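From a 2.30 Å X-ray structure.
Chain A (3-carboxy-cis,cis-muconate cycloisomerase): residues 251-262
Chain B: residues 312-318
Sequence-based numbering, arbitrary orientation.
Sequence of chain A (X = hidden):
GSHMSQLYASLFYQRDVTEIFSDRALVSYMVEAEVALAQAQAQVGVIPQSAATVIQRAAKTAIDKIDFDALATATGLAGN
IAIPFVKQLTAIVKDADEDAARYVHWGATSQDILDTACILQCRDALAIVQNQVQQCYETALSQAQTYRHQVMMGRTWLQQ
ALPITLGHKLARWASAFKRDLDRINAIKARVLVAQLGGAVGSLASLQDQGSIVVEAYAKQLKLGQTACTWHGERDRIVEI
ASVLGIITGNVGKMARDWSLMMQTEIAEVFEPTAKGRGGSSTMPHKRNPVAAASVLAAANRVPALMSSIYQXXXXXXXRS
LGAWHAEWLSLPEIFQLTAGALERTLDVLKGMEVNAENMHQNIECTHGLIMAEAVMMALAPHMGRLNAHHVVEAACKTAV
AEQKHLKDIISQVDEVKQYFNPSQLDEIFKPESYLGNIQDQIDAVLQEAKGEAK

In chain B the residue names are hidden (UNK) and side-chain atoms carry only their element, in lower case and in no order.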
ATOM      1  N   VAL A 251     -10.296  -1.306 -16.062  1.00 27.14           N
ATOM      2  CA  VAL A 251      -9.847  -2.217 -17.121  1.00 26.60           C
ATOM      3  C   VAL A 251      -9.227  -3.483 -16.512  1.00 27.67           C
ATOM      4  O   VAL A 251      -9.163  -4.546 -17.162  1.00 28.36           O
ATOM      5  CB  VAL A 251      -8.894  -1.511 -18.162  1.00 25.47           C
ATOM      6  CG1 VAL A 251      -9.659  -0.338 -18.821  1.00 25.36           C
ATOM      7  CG2 VAL A 251      -7.610  -0.999 -17.501  1.00 21.76           C
ATOM      8  N   GLY A 252      -8.787  -3.359 -15.251  1.00 27.79           N
ATOM      9  CA  GLY A 252      -8.250  -4.509 -14.521  1.00 25.84           C
ATOM     10  C   GLY A 252      -9.419  -5.500 -14.387  1.00 26.19           C
ATOM     11  O   GLY A 252      -9.267  -6.687 -14.625  1.00 24.69           O
ATOM     12  N   LYS A 253     -10.598  -5.000 -14.017  1.00 26.28           N
ATOM     13  CA  LYS A 253     -11.760  -5.871 -13.862  1.00 27.47           C
ATOM     14  C   LYS A 253     -12.126  -6.546 -15.200  1.00 28.31           C
ATOM     15  O   LYS A 253     -12.481  -7.734 -15.226  1.00 27.34           O
ATOM     16  CB  LYS A 253     -12.958  -5.058 -13.292  1.00 27.04           C
ATOM     17  CG  LYS A 253     -14.232  -5.900 -13.039  1.00 26.35           C
ATOM     18  CD  LYS A 253     -15.140  -6.025 -14.289  1.00 25.70           C
ATOM     19  CE  LYS A 253     -16.471  -6.710 -13.948  1.00 24.40           C
ATOM     20  NZ  LYS A 253     -16.313  -8.110 -13.420  1.00 22.44           N
ATOM     21  N   MET A 254     -12.021  -5.786 -16.304  1.00 27.21           N
ATOM     22  CA  MET A 254     -12.320  -6.318 -17.632  1.00 26.00           C
ATOM     23  C   MET A 254     -11.289  -7.411 -18.014  1.00 26.43           C
ATOM     24  O   MET A 254     -11.663  -8.464 -18.516  1.00 25.09           O
ATOM     25  CB  MET A 254     -12.302  -5.171 -18.636  1.00 26.55           C
ATOM     26  CG  MET A 254     -13.389  -4.120 -18.328  1.00 28.10           C
ATOM     27  SD  MET A 254     -13.104  -2.686 -19.355  1.00 30.60           S
ATOM     28  CE  MET A 254     -13.339  -3.375 -21.035  1.00 31.31           C
ATOM     29  N   ALA A 255     -10.007  -7.165 -17.738  1.00 24.85           N
ATOM     30  CA  ALA A 255      -8.958  -8.129 -18.075  1.00 26.45           C
ATOM     31  C   ALA A 255      -9.137  -9.419 -17.241  1.00 26.29           C
ATOM     32  O   ALA A 255      -8.850 -10.533 -17.723  1.00 24.94           O
ATOM     33  CB  ALA A 255      -7.524  -7.521 -17.803  1.00 25.85           C
ATOM     34  N   ARG A 256      -9.558  -9.274 -15.982  1.00 25.60           N
ATOM     35  CA  ARG A 256      -9.799 -10.489 -15.186  1.00 27.12           C
ATOM     36  C   ARG A 256     -10.893 -11.301 -15.911  1.00 25.89           C
ATOM     37  O   ARG A 256     -10.743 -12.496 -16.101  1.00 26.93           O
ATOM     38  CB  ARG A 256     -10.259 -10.136 -13.759  1.00 26.49           C
ATOM     39  CG  ARG A 256     -10.825 -11.302 -12.874  1.00 28.06           C
ATOM     40  CD  ARG A 256      -9.863 -12.487 -12.675  1.00 28.85           C
ATOM     41  NE  ARG A 256      -8.507 -12.109 -12.296  1.00 34.43           N
ATOM     42  CZ  ARG A 256      -8.146 -11.626 -11.105  1.00 35.80           C
ATOM     43  NH1 ARG A 256      -9.061 -11.438 -10.130  1.00 38.54           N
ATOM     44  NH2 ARG A 256      -6.861 -11.393 -10.861  1.00 33.06           N
ATOM     45  N   ASP A 257     -11.971 -10.639 -16.318  1.00 26.13           N
ATOM     46  CA  ASP A 257     -13.076 -11.315 -16.996  1.00 28.63           C
ATOM     47  C   ASP A 257     -12.726 -11.969 -18.360  1.00 28.67           C
ATOM     48  O   ASP A 257     -13.020 -13.162 -18.564  1.00 27.59           O
ATOM     49  CB  ASP A 257     -14.290 -10.365 -17.190  1.00 28.12           C
ATOM     50  CG  ASP A 257     -14.985 -10.045 -15.889  1.00 31.21           C
ATOM     51  OD1 ASP A 257     -14.691 -10.688 -14.845  1.00 33.61           O
ATOM     52  OD2 ASP A 257     -15.839  -9.154 -15.878  1.00 34.84           O
ATOM     53  N   TRP A 258     -12.078 -11.235 -19.271  1.00 26.81           N
ATOM     54  CA  TRP A 258     -11.832 -11.856 -20.543  1.00 26.81           C
ATOM     55  C   TRP A 258     -10.784 -12.960 -20.438  1.00 27.80           C
ATOM     56  O   TRP A 258     -10.858 -13.943 -21.187  1.00 27.73           O
ATOM     57  CB  TRP A 258     -11.528 -10.809 -21.661  1.00 25.30           C
ATOM     58  CG  TRP A 258     -10.112 -10.297 -21.749  1.00 25.77           C
ATOM     59  CD1 TRP A 258      -9.009 -11.027 -22.032  1.00 25.56           C
ATOM     60  CD2 TRP A 258      -9.663  -8.931 -21.625  1.00 23.60           C
ATOM     61  NE1 TRP A 258      -7.902 -10.227 -22.105  1.00 24.91           N
ATOM     62  CE2 TRP A 258      -8.270  -8.933 -21.862  1.00 23.60           C
ATOM     63  CE3 TRP A 258     -10.311  -7.717 -21.346  1.00 24.47           C
ATOM     64  CZ2 TRP A 258      -7.480  -7.758 -21.834  1.00 22.74           C
ATOM     65  CZ3 TRP A 258      -9.525  -6.539 -21.312  1.00 24.41           C
ATOM     66  CH2 TRP A 258      -8.123  -6.582 -21.558  1.00 24.48           C
ATOM     67  N   SER A 259      -9.839 -12.869 -19.497  1.00 27.08           N
ATOM     68  CA  SER A 259      -8.857 -13.971 -19.431  1.00 25.48           C
ATOM     69  C   SER A 259      -9.534 -15.197 -18.811  1.00 25.73           C
ATOM     70  O   SER A 259      -9.166 -16.323 -19.101  1.00 25.40           O
ATOM     71  CB  SER A 259      -7.587 -13.565 -18.649  1.00 24.64           C
ATOM     72  OG  SER A 259      -7.848 -13.213 -17.309  1.00 25.55           O
ATOM     73  N   LEU A 260     -10.527 -14.990 -17.945  1.00 26.43           N
ATOM     74  CA  LEU A 260     -11.235 -16.148 -17.379  1.00 28.12           C
ATOM     75  C   LEU A 260     -12.054 -16.793 -18.533  1.00 29.09           C
ATOM     76  O   LEU A 260     -12.221 -18.029 -18.600  1.00 30.04           O
ATOM     77  CB  LEU A 260     -12.204 -15.736 -16.263  1.00 26.87           C
ATOM     78  CG  LEU A 260     -11.570 -15.481 -14.887  1.00 30.82           C
ATOM     79  CD1 LEU A 260     -12.675 -15.026 -13.931  1.00 28.24           C
ATOM     80  CD2 LEU A 260     -10.888 -16.750 -14.356  1.00 29.38           C
ATOM     81  N   MET A 261     -12.555 -15.954 -19.439  1.00 27.35           N
ATOM     82  CA  MET A 261     -13.348 -16.469 -20.553  1.00 28.93           C
ATOM     83  C   MET A 261     -12.464 -17.151 -21.604  1.00 28.46           C
ATOM     84  O   MET A 261     -12.970 -17.809 -22.493  1.00 29.98           O
ATOM     85  CB  MET A 261     -14.206 -15.343 -21.168  1.00 26.35           C
ATOM     86  CG  MET A 261     -15.306 -14.864 -20.227  1.00 28.91           C
ATOM     87  SD  MET A 261     -16.210 -13.355 -20.825  1.00 35.96           S
ATOM     88  CE  MET A 261     -17.117 -14.070 -21.965  1.00 37.25           C
ATOM     89  N   MET A 262     -11.156 -16.976 -21.495  1.00 27.77           N
ATOM     90  CA  MET A 262     -10.219 -17.598 -22.397  1.00 29.15           C
ATOM     91  C   MET A 262      -9.691 -18.915 -21.834  1.00 30.04           C
ATOM     92  O   MET A 262      -8.878 -19.572 -22.516  1.00 30.27           O
ATOM     93  CB  MET A 262      -9.002 -16.700 -22.636  1.00 30.62           C
ATOM     94  CG  MET A 262      -9.050 -15.882 -23.857  1.00 34.53           C
ATOM     95  SD  MET A 262      -7.635 -14.754 -24.030  1.00 38.74           S
ATOM     96  CE  MET A 262      -6.464 -15.783 -24.908  1.00 30.61           C
TER
ATOM     97  N   UNK B 312      -9.515  -3.892  -4.645  1.00 27.13           N
ATOM     98  CA  UNK B 312     -10.855  -4.424  -4.695  1.00 27.06           C
ATOM     99  C   UNK B 312     -11.658  -4.171  -5.981  1.00 28.13           C
ATOM    100  O   UNK B 312     -12.750  -4.717  -6.142  1.00 27.43           O
ATOM    101  c   UNK B 312     -11.672  -3.954  -3.488  1.00 28.98           C
ATOM    102  o   UNK B 312     -11.416  -4.802  -2.383  1.00 29.71           O
ATOM    103  N   UNK B 313     -11.137  -3.342  -6.880  1.00 28.01           N
ATOM    104  CA  UNK B 313     -11.815  -3.099  -8.167  1.00 29.61           C
ATOM    105  C   UNK B 313     -11.740  -4.316  -9.060  1.00 28.83           C
ATOM    106  O   UNK B 313     -12.595  -4.490  -9.931  1.00 29.22           O
ATOM    107  c   UNK B 313     -11.161  -1.923  -8.914  1.00 29.16           C
ATOM    108  c   UNK B 313     -13.097   0.276  -9.949  1.00 31.60           C
ATOM    109  s   UNK B 313     -11.638   0.747  -9.024  1.00 43.76           S
ATOM    110  c   UNK B 313     -11.336  -0.660  -8.094  1.00 35.07           C
ATOM    111  N   UNK B 314     -10.711  -5.147  -8.876  1.00 27.76           N
ATOM    112  CA  UNK B 314     -10.583  -6.308  -9.759  1.00 28.84           C
ATOM    113  C   UNK B 314     -11.523  -7.410  -9.236  1.00 28.70           C
ATOM    114  O   UNK B 314     -11.165  -8.153  -8.328  1.00 27.28           O
ATOM    115  c   UNK B 314      -8.205  -5.578 -10.317  1.00 24.47           C
ATOM    116  c   UNK B 314      -8.979  -7.942 -10.841  1.00 28.37           C
ATOM    117  c   UNK B 314      -9.093  -6.766  -9.841  1.00 28.65           C
ATOM    118  N   UNK B 315     -12.717  -7.496  -9.830  1.00 27.44           N
ATOM    119  CA  UNK B 315     -13.752  -8.418  -9.363  1.00 28.20           C
ATOM    120  C   UNK B 315     -14.157  -9.384 -10.467  1.00 28.54           C
ATOM    121  O   UNK B 315     -14.341  -8.969 -11.615  1.00 31.21           O
ATOM    122  n   UNK B 315     -15.235  -5.882  -5.599  1.00 26.84           N
ATOM    123  c   UNK B 315     -14.755  -6.465  -7.960  1.00 26.87           C
ATOM    124  c   UNK B 315     -15.000  -7.626  -8.919  1.00 28.41           C
ATOM    125  o   UNK B 315     -16.727  -7.126  -6.768  1.00 29.57           O
ATOM    126  c   UNK B 315     -15.662  -6.522  -6.717  1.00 29.73           C
ATOM    127  N   UNK B 316     -14.313 -10.658 -10.129  1.00 27.81           N
ATOM    128  CA  UNK B 316     -14.719 -11.655 -11.131  1.00 27.99           C
ATOM    129  C   UNK B 316     -16.185 -11.581 -11.592  1.00 26.51           C
ATOM    130  O   UNK B 316     -17.116 -11.599 -10.785  1.00 26.40           O
ATOM    131  c   UNK B 316     -13.049 -13.497 -10.398  1.00 28.49           C
ATOM    132  c   UNK B 316     -14.499 -13.102 -10.649  1.00 25.99           C
ATOM    133  o   UNK B 316     -13.324 -12.409  -8.248  1.00 30.42           O
ATOM    134  o   UNK B 316     -11.289 -12.953  -8.898  1.00 31.92           O
ATOM    135  c   UNK B 316     -12.520 -12.911  -9.083  1.00 30.84           C
ATOM    136  N   UNK B 317     -16.358 -11.499 -12.901  1.00 26.11           N
ATOM    137  CA  UNK B 317     -17.673 -11.563 -13.513  1.00 27.53           C
ATOM    138  C   UNK B 317     -18.811 -10.863 -12.813  1.00 27.73           C
ATOM    139  O   UNK B 317     -18.755  -9.665 -12.647  1.00 28.92           O
ATOM    140  c   UNK B 317     -16.496 -14.914 -14.654  1.00 26.10           C
ATOM    141  c   UNK B 317     -16.210 -14.112 -16.689  1.00 25.51           C
ATOM    142  n   UNK B 317     -15.896 -15.118 -15.886  1.00 26.86           N
ATOM    143  c   UNK B 317     -17.191 -13.744 -14.734  1.00 26.48           C
ATOM    144  n   UNK B 317     -16.993 -13.264 -16.020  1.00 26.66           N
ATOM    145  c   UNK B 317     -18.062 -13.037 -13.739  1.00 24.62           C
ATOM    146  N   UNK B 318     -19.820 -11.625 -12.382  1.00 27.82           N
ATOM    147  CA  UNK B 318     -20.992 -11.049 -11.774  1.00 28.20           C
ATOM    148  C   UNK B 318     -20.997 -10.980 -10.252  1.00 29.83           C
ATOM    149  O   UNK B 318     -21.936 -10.466  -9.665  1.00 29.19           O
ATOM    150  o   UNK B 318     -20.943 -10.894 -15.400  1.00 26.25           O
ATOM    151  c   UNK B 318     -22.636 -11.486 -13.749  1.00 29.26           C
ATOM    152  c   UNK B 318     -22.262 -11.789 -12.276  1.00 30.90           C
ATOM    153  o   UNK B 318     -21.176 -13.054 -14.904  1.00 26.68           O
ATOM    154  c   UNK B 318     -21.502 -11.839 -14.761  1.00 29.82           C
TER

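Position 312 of chain B carries one carbon followed by one oxygen, which makes it serine, S312(B). It lies out of reach of the chain A helix, and its hydroxyl is satisfied elsewhere in the structure.

Position 313 has an unbranched chain of two carbons, a sulfur and a terminal carbon, the signature of methionine. The side chain of M313(B) stays clear of the helix; its backbone makes the contact, with O 3.4 Å from CB of K253(A).

At position 314 one carbon bears two more, and the fork lies against G252(A) and over one face of the R256(A) guanidinium: a valine. CG1 of V314(B) is 4.0 Å from O of G252(A) and 3.6 Å from NH1 of R256(A). Glycine leaves room here, since an ideal CB on G252(A) would sit a tight 3.2 Å from CG2 of V314(B).

Position 315 has three carbons, the third carrying one oxygen and one nitrogen: a glutamine. The end of the Q315(B) side chain leads away from the helix, and NE2 of Q315(B) donates to O of S312(B) at 2.8 Å, bracing the loop. That leaves the backbone to face chain A, where O of Q315(B) accepts a hydrogen bond from NZ of K253(A) at 2.8 Å.

Position 316 also has three carbons, but the third bears two oxygens, and one of these approaches an arginine. A carboxylate fits, and the residue is glutamate. OE2 of E316(B) forms a salt bridge with NH1 of R256(A) at 3.0 Å; its hydrogen bond is weak, the angle being only 124°. CG of E316(B) packs 3.9 Å from CD1 of L260(A).

Position 317 shows one carbon and a five-membered ring of three carbons and two nitrogens, lying by L260(A) and M261(A), hence histidine. NE2 of H317(B) is 3.8 Å from CB of L260(A), and CE1 of H317(B) is 3.7 Å from CG of M261(A), which meets the ring edge. The flat ring suits this packing while its ND1 is hydrogen-bonded elsewhere in the structure.

Position 318 again has three carbons ending in two oxygens, a glutamate. E318(B) makes no contact with this helix, and its carboxylate is satisfied elsewhere.

The contact works by laying an extended loop along a helix. NZ of K253(A) also bonds to O of H317(B) at 3.0 Å, while a salt bridge to OD2 of D257(A) at 2.7 Å steadies it. OD1 of D257(A) in turn accepts N of H317(B) at 2.7 Å, so this charged pair reads the loop's backbone while valine and histidine supply much of the packing.

Chain B 312-318: SMVQEHE
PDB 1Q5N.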